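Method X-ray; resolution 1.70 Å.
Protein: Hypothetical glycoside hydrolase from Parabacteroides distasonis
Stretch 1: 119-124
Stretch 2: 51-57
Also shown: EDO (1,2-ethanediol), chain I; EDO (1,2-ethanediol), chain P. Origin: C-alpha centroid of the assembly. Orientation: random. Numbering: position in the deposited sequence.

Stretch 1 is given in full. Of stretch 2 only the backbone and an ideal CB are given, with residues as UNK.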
# COMPACT_ATOMS: atom_id res chain seq x y z
N GLU A 119 -8.46 5.93 0.52
CA GLU A 119 -7.05 6.14 0.17
C GLU A 119 -6.19 4.87 0.23
O GLU A 119 -6.55 3.91 0.91
CB GLU A 119 -6.39 7.12 1.15
CG GLU A 119 -7.16 8.42 1.42
CD GLU A 119 -6.46 9.30 2.43
OE1 GLU A 119 -5.59 8.78 3.21
OE2 GLU A 119 -6.79 10.52 2.47
N ASP A 120 -5.05 4.92 -0.46
CA ASP A 120 -3.91 4.06 -0.18
C ASP A 120 -4.26 2.58 -0.07
O ASP A 120 -4.07 1.94 0.98
CB ASP A 120 -3.21 4.56 1.08
CG ASP A 120 -2.57 5.93 0.90
OD1 ASP A 120 -2.65 6.51 -0.21
OD2 ASP A 120 -1.94 6.40 1.88
N PRO A 121 -4.78 2.03 -1.17
CA PRO A 121 -5.20 0.63 -1.24
C PRO A 121 -4.01 -0.35 -1.28
O PRO A 121 -2.96 -0.02 -1.84
CB PRO A 121 -5.93 0.57 -2.55
CG PRO A 121 -5.25 1.58 -3.41
CD PRO A 121 -4.95 2.72 -2.48
N ARG A 122 -4.19 -1.51 -0.68
CA ARG A 122 -3.40 -2.69 -0.99
C ARG A 122 -4.36 -3.82 -1.26
O ARG A 122 -5.39 -3.96 -0.57
CB ARG A 122 -2.48 -3.14 0.17
CG ARG A 122 -1.21 -2.35 0.34
CD ARG A 122 -1.44 -1.15 1.16
NE ARG A 122 -0.21 -0.44 1.56
CZ ARG A 122 -0.20 0.86 1.85
NH1 ARG A 122 -1.32 1.55 1.80
NH2 ARG A 122 0.93 1.47 2.18
N ILE A 123 -4.00 -4.66 -2.23
CA ILE A 123 -4.82 -5.80 -2.61
C ILE A 123 -4.00 -7.08 -2.54
O ILE A 123 -2.87 -7.11 -2.99
CB ILE A 123 -5.36 -5.67 -4.03
CG1 ILE A 123 -6.28 -4.44 -4.11
CG2 ILE A 123 -6.11 -6.95 -4.48
CD1 ILE A 123 -6.65 -4.04 -5.52
N ALA A 124 -4.62 -8.13 -2.02
CA ALA A 124 -4.10 -9.49 -2.16
C ALA A 124 -5.29 -10.42 -2.40
O ALA A 124 -6.44 -10.06 -2.14
CB ALA A 124 -3.29 -9.95 -0.93
N UNK A 51 -1.87 8.40 -7.75
CA UNK A 51 -0.67 7.93 -7.06
C UNK A 51 -0.98 6.69 -6.22
O UNK A 51 -1.90 5.96 -6.57
CB UNK A 51 -0.09 9.04 -6.18
N UNK A 52 -0.13 6.40 -5.22
CA UNK A 52 -0.28 5.33 -4.20
C UNK A 52 -1.20 4.19 -4.62
O UNK A 52 -2.36 4.13 -4.20
CB UNK A 52 -0.82 5.93 -2.90
N UNK A 53 -0.68 3.30 -5.45
CA UNK A 53 -1.53 2.31 -6.12
C UNK A 53 -1.48 0.91 -5.51
O UNK A 53 -0.43 0.47 -5.03
CB UNK A 53 -1.13 2.22 -7.59
N UNK A 54 -2.59 0.21 -5.58
CA UNK A 54 -2.61 -1.23 -5.37
C UNK A 54 -2.43 -1.92 -6.71
O UNK A 54 -2.69 -1.31 -7.75
CB UNK A 54 -3.91 -1.67 -4.69
N UNK A 55 -1.96 -3.17 -6.69
CA UNK A 55 -1.87 -3.96 -7.90
C UNK A 55 -2.18 -5.41 -7.62
O UNK A 55 -1.91 -5.93 -6.53
CB UNK A 55 -0.48 -3.83 -8.53
N UNK A 56 -2.77 -6.05 -8.61
CA UNK A 56 -3.06 -7.46 -8.51
C UNK A 56 -3.15 -8.04 -9.93
O UNK A 56 -2.90 -7.34 -10.91
CB UNK A 56 -4.35 -7.70 -7.72
N UNK A 57 -3.48 -9.31 -10.02
CA UNK A 57 -3.66 -10.00 -11.32
C UNK A 57 -5.08 -10.52 -11.32
O UNK A 57 -5.50 -11.16 -10.36
CB UNK A 57 -2.65 -11.13 -11.53
C1 EDO I . -1.15 -8.89 -5.29
O1 EDO I . -2.05 -9.97 -5.58
C2 EDO I . -0.12 -9.28 -4.22
O2 EDO I . 0.87 -8.25 -3.97
C1 EDO P . -4.90 11.68 6.95
O1 EDO P . -4.21 10.71 7.75
C2 EDO P . -5.57 10.96 5.79
O2 EDO P . -4.72 9.89 5.38

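The two strands run nearly parallel, their axes 12° apart and 5.4 Å at closest approach, yet no direct backbone hydrogen bond joins them; the rules of this contact lie in side chains and in one water.

Position 51 has its CA-to-CB bond sideways, and nothing of stretch 1 lies within 5.5 Å of the ideal CB. Stretch 1 therefore sets little limit here, and a large side chain has room. The residue is Phe 51, with chi1 at p; its ring ends nearer than its CB but makes no contact.

Position 52 is more demanding. Its phi/psi of 22/79 is left-handed, a conformation that glycine, asparagine and aspartate tolerate best, and the chain turns a corner here. The CB points toward stretch 1, 3.3 Å from Asp 120 OD1, so a short donor would suit and a second carboxylate would bring like charges together. The deposited Asn 52 meets both demands: with chi1 at m, its ND2 donates to Asp 120 OD1 at 3.1 Å and a good angle of 160°. Asp 120 is itself left-handed, at 50/61, so two corners are tied side chain to side chain.

Position 53 points away, and its phi of -103 leaves many residues possible, from beta-branched to aromatic. Pro 53 fills it, with its ring turned from stretch 1.

Position 54 faces stretch 1 at close quarters. The ideal CB is 3.4 Å from Pro 121 O, 3.7 Å from Ile 123 CG1 and 3.9 Å from Arg 122 CA, so something small is favoured: alanine, glycine or perhaps serine. Ala 54 is the answer, its CB packing 3.7 Å from Pro 121 CB and 3.7 Å from Ile 123 CG1. The CA atoms of Arg 122 and Ala 54 are 4.7 Å apart.

Position 55 turns away, so its side chain may be small or large, polar or apolar, as far as stretch 1 is concerned. Ala 55 contributes through its backbone: a water O accepts from Ile 123 N at 3.1 Å and, weakly, from Ala 55 N at 3.3 Å, bridging the strands.

Position 56 points toward Ile 123, whose CG2 is 3.8 Å from the ideal CB. Valine, threonine or alanine would suit such an apolar neighbour. Thr 56 sets its CB 3.7 Å from Ile 123 CG2, while its OG1 hydrogen-bonds O1 of the chain I ethanediol at 3.0 Å.

Position 57 is out of reach of stretch 1, which leaves the choice free; it is Ile 57.

Stretch 2 (51-57) FNPAATI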
# COMPACT_ATOMS: atom_id res chain seq x y z
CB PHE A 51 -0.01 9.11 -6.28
CG PHE A 51 -0.90 9.79 -5.24
CD1 PHE A 51 -1.99 10.60 -5.62
CD2 PHE A 51 -0.58 9.74 -3.89
CE1 PHE A 51 -2.77 11.23 -4.68
CE2 PHE A 51 -1.35 10.40 -2.93
CZ PHE A 51 -2.44 11.15 -3.31
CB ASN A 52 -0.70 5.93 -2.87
CG ASN A 52 0.37 6.82 -2.28
OD1 ASN A 52 1.41 7.01 -2.92
ND2 ASN A 52 0.15 7.37 -1.08
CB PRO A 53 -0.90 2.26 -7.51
CG PRO A 53 0.58 2.38 -7.22
CD PRO A 53 0.65 3.40 -6.10
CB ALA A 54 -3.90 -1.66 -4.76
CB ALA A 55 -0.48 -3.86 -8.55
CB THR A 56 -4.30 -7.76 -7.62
OG1 THR A 56 -4.33 -9.15 -7.28
CG2 THR A 56 -5.64 -7.33 -8.30
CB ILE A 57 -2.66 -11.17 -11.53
CG1 ILE A 57 -1.23 -10.60 -11.59
CG2 ILE A 57 -2.97 -11.98 -12.83
CD1 ILE A 57 -0.15 -11.63 -11.60
O HOH W 1 -1.36 -3.72 -3.45
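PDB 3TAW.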